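PDB 3VGP: transmembrane oligosaccharyl transferase, putative from Archaeoglobus fulgidus, which is a putative archaeal oligosaccharyl transferase, represented here by its C-terminal globular domain. Local coordinates for residues Gly42-Ile45 with Leu46-Lys50; Asn57-Ala60 with Gly61-Asp64; Val63-Ala66 with Lys67-Ala71. The protein carries 1 engineered substitution. All coordinates share one frame; numbering follows the deposited sequence.

Contact 1. Residues Gly42-Ile45 with Leu46-Lys50; sequences GNWI and LYVSK
The carbonyls of Asn43 and Trp44 take up the backbone NH groups of the residues that follow. Leu46 N bonds to Asn43 O at 3.0 Å, three residues back, with the donor well above the carbonyl plane. Trp44 O is gripped twice: Tyr47 N reaches it at 2.9 Å from above its plane, while Val48 N, at 3.1 Å, approaches almost along the C=O axis (172°). These bonds form the turns that lead from helix 41-44 toward helix 58-69. Gly42 is the last residue of the WWDYG sequence, the signature of this transferase family, so the turns continue directly from that motif.

The aromatic contact is a CH-pi interaction: Val48 CB sits 4.1 Å from the centroid of the six-membered ring of Trp44, over one face and shifted toward the rim. A chi1 of 67° puts Val48 CG2 anti to the backbone N, where it meets Trp44 CZ2 at 3.6 Å. The indole NE1 bonds to Ala55 O, which helps fix the ring. Ile45 CD1 adds looser apolar packing against Val48 CG1 at 4.2 Å.

Tyr47 meets Asn43 with a ring edge, CD2 lying 3.3 Å from the carbonyl O, which is near the ring plane.

Contact 2. Residues Asn57-Ala60 with Gly61-Asp64; sequences NFQA and GAVD
Asn57 O accepts the NH of Gly61 at 3.0 Å, and the same asparagine is the N-cap of helix 58-69. Its side chain reaches forward, and OD1 receives Ala60 N at 2.9 Å, the capping bond, with the donor lying in the plane of the amide carbonyl. OD1 thus satisfies Ala60 N, an NH of the first turn with no carbonyl of the helix four residues back, while Asn57 O begins the regular i+4 series with Gly61.

Phe58 continues the regular pattern with its O bonded to Ala62 N at 3.0 Å. Its ring leaves this turn and packs edge-to-face with Trp44 and Tyr41.

Gln59 O receives Val63 N, and its side chain also reaches that residue. CG is anti to the backbone N (chi1 -170°) and the chain bends at chi2, which carries NE2 forward along the helix to 3.5 Å from Val63 CG2; the two side chains cross obliquely.

Ala60 O takes the NH of Asp64 at 2.9 Å. The carboxylate itself folds beside this carbonyl, two acceptors close together, an arrangement probably eased by the bonds of OD2 to Arg84 and Tyr33. Asp64 CG lies 3.1 Å from Ala60 O.

Contact 3. Residues Val63-Ala66 with Lys67-Ala71; sequences VDAA and KFFTA
The second half of helix 58-69 and its exit form this contact, in which the carbonyls of Val63, Asp64, Ala65 and Ala66 each receive the NH of the residue four places on. The bond from Phe69 N to Ala65 O is short and nearly straight, 2.8 Å at 170°.

Side chains gather round the same carbonyls. In Phe69, CG is anti to the carbonyl carbon (chi1 -73°), which turns the ring back along the helix: CD2 comes to 3.1 Å from Ala65 O at an oblique angle, and CE2 touches Ala65 CB at 4.2 Å. The CD1 side of this ring meets the edge of the Phe68 ring, in its plane. Beyond the helix, both phenyl groups pack on Val89 of strand 88-91, and Phe68 also meets Ala77 of helix 74-84.

On another side, Lys67 lies alongside Val63, pointing the same way, with CG 4.0 Å from Val63 CG1. The lysine chain then bends at chi2 and leads away, and NZ donates a hydrogen bond to Ala112 O. Val63 and Ala66 both meet Ile111 of helix 105-111, and Ala66 also Ile108.

Ala66 O carries two bonds from one residue. Thr70 N reaches it at 3.0 Å and Thr70 OG1 at 2.6 Å, from opposite faces of the carbonyl plane. A chi1 of 58° sets the hydroxyl between the backbone N and the carbonyl carbon, close enough to give its proton to this buried oxygen. One residue on, Ala71 N bonds to Phe68 O, a rather long bond (3.3 Å) spanning three residues as the chain leaves the helix. A threonine hydroxyl bonded to the carbonyl four residues earlier, beside its own NH, is a familiar feature of alpha-helices, here at the C-terminal end.

In the fold
The three contacts follow one another along the chain, from helix 41-44 through the whole of helix 58-69. Contacts 1 and 2 have centres about 12 Å apart and touch directly: the indole of Trp44 packs on the start of helix 58-69, CZ2 lying 3.3 Å from Phe58 N. Contacts 2 and 3 share Val63 and Asp64, with centres about 10 Å apart. Contacts 1 and 3 do not touch, their nearest atoms being about 10 Å apart. The contact centres lie about 15, 11 and 8 Å from the centre of the chain, and only contact 3 is largely buried, helix 58-69 running inward from its start beside Trp44.

Contact 1. Residues Gly42-Ile45 with Leu46-Lys50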
loop_
_atom_site.group_PDB
_atom_site.type_symbol
_atom_site.label_atom_id
_atom_site.label_comp_id
_atom_site.label_asym_id
_atom_site.label_seq_id
_atom_site.Cartn_x
_atom_site.Cartn_y
_atom_site.Cartn_z
ATOM N N GLY A 42 8.632 -11.472 6.557
ATOM C CA GLY A 42 9.085 -11.484 7.938
ATOM C C GLY A 42 8.367 -10.516 8.859
ATOM O O GLY A 42 8.188 -10.795 10.042
ATOM N N ASN A 43 7.962 -9.372 8.317
ATOM C CA ASN A 43 7.257 -8.358 9.090
ATOM C C ASN A 43 5.769 -8.707 9.178
ATOM O O ASN A 43 5.164 -8.661 10.250
ATOM C CB ASN A 43 7.424 -6.991 8.417
ATOM C CG ASN A 43 8.885 -6.586 8.252
ATOM O OD1 ASN A 43 9.205 -5.690 7.470
ATOM N ND2 ASN A 43 9.772 -7.236 8.995
ATOM N N TRP A 44 5.198 -9.060 8.029
ATOM C CA TRP A 44 3.785 -9.419 7.900
ATOM C C TRP A 44 3.341 -10.510 8.874
ATOM O O TRP A 44 2.258 -10.435 9.455
ATOM C CB TRP A 44 3.521 -9.869 6.452
ATOM C CG TRP A 44 2.155 -10.445 6.186
ATOM C CD1 TRP A 44 1.004 -9.758 5.918
ATOM C CD2 TRP A 44 1.808 -11.835 6.164
ATOM N NE1 TRP A 44 -0.038 -10.637 5.729
ATOM C CE2 TRP A 44 0.428 -11.917 5.877
ATOM C CE3 TRP A 44 2.530 -13.021 6.362
ATOM C CZ2 TRP A 44 -0.247 -13.143 5.780
ATOM C CZ3 TRP A 44 1.860 -14.239 6.267
ATOM C CH2 TRP A 44 0.484 -14.287 5.979
ATOM N N ILE A 45 4.178 -11.523 9.056
ATOM C CA ILE A 45 3.839 -12.627 9.946
ATOM C C ILE A 45 3.527 -12.174 11.372
ATOM O O ILE A 45 2.809 -12.858 12.108
ATOM C CB ILE A 45 4.980 -13.669 9.976
ATOM C CG1 ILE A 45 4.512 -14.933 10.695
ATOM C CG2 ILE A 45 6.211 -13.080 10.645
ATOM C CD1 ILE A 45 3.446 -15.703 9.939
ATOM N N LEU A 46 4.053 -11.014 11.754
ATOM C CA LEU A 46 3.844 -10.472 13.092
ATOM C C LEU A 46 2.492 -9.776 13.252
ATOM O O LEU A 46 2.034 -9.545 14.371
ATOM C CB LEU A 46 4.964 -9.480 13.428
ATOM C CG LEU A 46 6.396 -10.026 13.375
ATOM C CD1 LEU A 46 7.393 -8.877 13.477
ATOM C CD2 LEU A 46 6.602 -11.025 14.502
ATOM N N TYR A 47 1.849 -9.450 12.137
ATOM C CA TYR A 47 0.568 -8.752 12.191
ATOM C C TYR A 47 -0.644 -9.569 11.749
ATOM O O TYR A 47 -1.781 -9.215 12.068
ATOM C CB TYR A 47 0.658 -7.471 11.356
ATOM C CG TYR A 47 1.651 -6.466 11.904
ATOM C CD1 TYR A 47 1.246 -5.470 12.790
ATOM C CD2 TYR A 47 3.004 -6.547 11.580
ATOM C CE1 TYR A 47 2.165 -4.579 13.344
ATOM C CE2 TYR A 47 3.932 -5.662 12.129
ATOM C CZ TYR A 47 3.507 -4.681 13.011
ATOM O OH TYR A 47 4.423 -3.813 13.565
ATOM N N VAL A 48 -0.411 -10.659 11.025
ATOM C CA VAL A 48 -1.513 -11.481 10.541
ATOM C C VAL A 48 -2.257 -12.182 11.680
ATOM O O VAL A 48 -1.646 -12.796 12.557
ATOM C CB VAL A 48 -1.011 -12.525 9.494
ATOM C CG1 VAL A 48 -0.107 -13.550 10.154
ATOM C CG2 VAL A 48 -2.194 -13.198 8.817
ATOM N N SER A 49 -3.582 -12.049 11.669
ATOM C CA SER A 49 -4.466 -12.658 12.665
ATOM C C SER A 49 -5.900 -12.387 12.221
ATOM O O SER A 49 -6.119 -11.743 11.197
ATOM C CB SER A 49 -4.242 -12.047 14.052
ATOM O OG SER A 49 -4.763 -10.733 14.119
ATOM N N LYS A 50 -6.878 -12.867 12.985
ATOM C CA LYS A 50 -8.272 -12.648 12.616
ATOM C C LYS A 50 -8.753 -11.217 12.873
ATOM O O LYS A 50 -9.925 -10.899 12.663
ATOM C CB LYS A 50 -9.179 -13.666 13.323
ATOM C CG LYS A 50 -8.975 -15.088 12.806
ATOM C CD LYS A 50 -9.941 -16.107 13.412
ATOM C CE LYS A 50 -11.331 -16.016 12.808
ATOM N NZ LYS A 50 -12.185 -17.162 13.253
#

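Contact 2. Residues Asn57-Ala60 with Gly61-Asp64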
loop_
_atom_site.group_PDB
_atom_site.type_symbol
_atom_site.label_atom_id
_atom_site.label_comp_id
_atom_site.label_asym_id
_atom_site.label_seq_id
_atom_site.Cartn_x
_atom_site.Cartn_y
_atom_site.Cartn_z
ATOM N N ASN A 57 -3.736 -13.988 3.628
ATOM C CA ASN A 57 -2.815 -14.734 2.780
ATOM C C ASN A 57 -1.764 -13.758 2.260
ATOM O O ASN A 57 -2.095 -12.784 1.584
ATOM C CB ASN A 57 -3.595 -15.374 1.622
ATOM C CG ASN A 57 -2.718 -16.198 0.699
ATOM O OD1 ASN A 57 -2.135 -15.675 -0.252
ATOM N ND2 ASN A 57 -2.612 -17.499 0.979
ATOM N N PHE A 58 -0.502 -14.019 2.584
ATOM C CA PHE A 58 0.584 -13.134 2.179
ATOM C C PHE A 58 0.655 -12.832 0.692
ATOM O O PHE A 58 0.705 -11.667 0.302
ATOM C CB PHE A 58 1.940 -13.689 2.619
ATOM C CG PHE A 58 3.087 -12.796 2.256
ATOM C CD1 PHE A 58 3.291 -11.602 2.936
ATOM C CD2 PHE A 58 3.925 -13.115 1.193
ATOM C CE1 PHE A 58 4.314 -10.733 2.560
ATOM C CE2 PHE A 58 4.952 -12.254 0.809
ATOM C CZ PHE A 58 5.144 -11.060 1.497
ATOM N N GLN A 59 0.677 -13.875 -0.134
ATOM C CA GLN A 59 0.762 -13.709 -1.580
ATOM C C GLN A 59 -0.396 -12.908 -2.169
ATOM O O GLN A 59 -0.194 -12.063 -3.046
ATOM C CB GLN A 59 0.841 -15.078 -2.266
ATOM C CG GLN A 59 1.166 -15.004 -3.748
ATOM C CD GLN A 59 2.469 -14.277 -4.021
ATOM O OE1 GLN A 59 3.519 -14.632 -3.483
ATOM N NE2 GLN A 59 2.409 -13.248 -4.864
ATOM N N ALA A 60 -1.611 -13.179 -1.698
ATOM C CA ALA A 60 -2.784 -12.469 -2.191
ATOM C C ALA A 60 -2.667 -10.991 -1.838
ATOM O O ALA A 60 -2.998 -10.119 -2.643
ATOM C CB ALA A 60 -4.060 -13.068 -1.582
ATOM N N GLY A 61 -2.190 -10.715 -0.631
ATOM C CA GLY A 61 -2.025 -9.341 -0.196
ATOM C C GLY A 61 -0.981 -8.621 -1.032
ATOM O O GLY A 61 -1.124 -7.434 -1.333
ATOM N N ALA A 62 0.069 -9.341 -1.412
ATOM C CA ALA A 62 1.141 -8.759 -2.216
ATOM C C ALA A 62 0.631 -8.430 -3.616
ATOM O O ALA A 62 0.908 -7.359 -4.154
ATOM C CB ALA A 62 2.326 -9.733 -2.299
ATOM N N VAL A 63 -0.117 -9.356 -4.206
ATOM C CA VAL A 63 -0.653 -9.132 -5.539
ATOM C C VAL A 63 -1.639 -7.974 -5.493
ATOM O O VAL A 63 -1.647 -7.135 -6.389
ATOM C CB VAL A 63 -1.352 -10.387 -6.083
ATOM C CG1 VAL A 63 -2.049 -10.066 -7.396
ATOM C CG2 VAL A 63 -0.322 -11.491 -6.291
ATOM N N ASP A 64 -2.470 -7.930 -4.452
ATOM C CA ASP A 64 -3.432 -6.836 -4.307
ATOM C C ASP A 64 -2.689 -5.502 -4.305
ATOM O O ASP A 64 -3.026 -4.585 -5.050
ATOM C CB ASP A 64 -4.203 -6.920 -2.982
ATOM C CG ASP A 64 -5.255 -8.015 -2.961
ATOM O OD1 ASP A 64 -5.600 -8.559 -4.026
ATOM O OD2 ASP A 64 -5.753 -8.310 -1.850
#

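Contact 3. Residues Val63-Ala66 with Lys67-Ala71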
loop_
_atom_site.group_PDB
_atom_site.type_symbol
_atom_site.label_atom_id
_atom_site.label_comp_id
_atom_site.label_asym_id
_atom_site.label_seq_id
_atom_site.Cartn_x
_atom_site.Cartn_y
_atom_site.Cartn_z
ATOM N N VAL A 63 -0.117 -9.356 -4.206
ATOM C CA VAL A 63 -0.653 -9.132 -5.539
ATOM C C VAL A 63 -1.639 -7.974 -5.493
ATOM O O VAL A 63 -1.647 -7.135 -6.389
ATOM C CB VAL A 63 -1.352 -10.387 -6.083
ATOM C CG1 VAL A 63 -2.049 -10.066 -7.396
ATOM C CG2 VAL A 63 -0.322 -11.491 -6.291
ATOM N N ASP A 64 -2.470 -7.930 -4.452
ATOM C CA ASP A 64 -3.432 -6.836 -4.307
ATOM C C ASP A 64 -2.689 -5.502 -4.305
ATOM O O ASP A 64 -3.026 -4.585 -5.050
ATOM C CB ASP A 64 -4.203 -6.920 -2.982
ATOM C CG ASP A 64 -5.255 -8.015 -2.961
ATOM O OD1 ASP A 64 -5.600 -8.559 -4.026
ATOM O OD2 ASP A 64 -5.753 -8.310 -1.850
ATOM N N ALA A 65 -1.687 -5.393 -3.441
ATOM C CA ALA A 65 -0.931 -4.152 -3.330
ATOM C C ALA A 65 -0.196 -3.780 -4.613
ATOM O O ALA A 65 -0.175 -2.617 -5.002
ATOM C CB ALA A 65 0.048 -4.237 -2.159
ATOM N N ALA A 66 0.399 -4.766 -5.273
ATOM C CA ALA A 66 1.124 -4.499 -6.509
ATOM C C ALA A 66 0.177 -4.020 -7.616
ATOM O O ALA A 66 0.474 -3.058 -8.322
ATOM C CB ALA A 66 1.881 -5.752 -6.954
ATOM N N LYS A 67 -0.964 -4.684 -7.768
ATOM C CA LYS A 67 -1.925 -4.284 -8.791
ATOM C C LYS A 67 -2.452 -2.885 -8.496
ATOM O O LYS A 67 -2.683 -2.083 -9.403
ATOM C CB LYS A 67 -3.096 -5.270 -8.833
ATOM C CG LYS A 67 -2.745 -6.656 -9.364
ATOM C CD LYS A 67 -2.458 -6.639 -10.859
ATOM C CE LYS A 67 -2.279 -8.058 -11.391
ATOM N NZ LYS A 67 -1.976 -8.088 -12.852
ATOM N N PHE A 68 -2.642 -2.599 -7.216
ATOM C CA PHE A 68 -3.147 -1.303 -6.785
ATOM C C PHE A 68 -2.127 -0.203 -7.059
ATOM O O PHE A 68 -2.441 0.805 -7.691
ATOM C CB PHE A 68 -3.467 -1.351 -5.287
ATOM C CG PHE A 68 -3.877 -0.027 -4.702
ATOM C CD1 PHE A 68 -5.214 0.337 -4.630
ATOM C CD2 PHE A 68 -2.917 0.856 -4.221
ATOM C CE1 PHE A 68 -5.590 1.559 -4.086
ATOM C CE2 PHE A 68 -3.282 2.081 -3.677
ATOM C CZ PHE A 68 -4.624 2.432 -3.610
ATOM N N PHE A 69 -0.899 -0.406 -6.591
ATOM C CA PHE A 69 0.144 0.594 -6.767
ATOM C C PHE A 69 0.526 0.851 -8.219
ATOM O O PHE A 69 0.783 1.997 -8.591
ATOM C CB PHE A 69 1.389 0.221 -5.949
ATOM C CG PHE A 69 1.218 0.415 -4.456
ATOM C CD1 PHE A 69 0.604 1.568 -3.954
ATOM C CD2 PHE A 69 1.686 -0.539 -3.555
ATOM C CE1 PHE A 69 0.462 1.763 -2.576
ATOM C CE2 PHE A 69 1.554 -0.356 -2.177
ATOM C CZ PHE A 69 0.941 0.798 -1.685
ATOM N N THR A 70 0.541 -0.195 -9.041
ATOM C CA THR A 70 0.910 -0.037 -10.448
ATOM C C THR A 70 -0.235 0.381 -11.368
ATOM O O THR A 70 -0.026 0.583 -12.569
ATOM C CB THR A 70 1.557 -1.332 -11.006
ATOM O OG1 THR A 70 0.650 -2.434 -10.862
ATOM C CG2 THR A 70 2.834 -1.643 -10.253
ATOM N N ALA A 71 -1.439 0.523 -10.821
ATOM C CA ALA A 71 -2.579 0.936 -11.633
ATOM C C ALA A 71 -2.315 2.313 -12.232
ATOM O O ALA A 71 -1.725 3.176 -11.583
ATOM C CB ALA A 71 -3.847 0.972 -10.787
#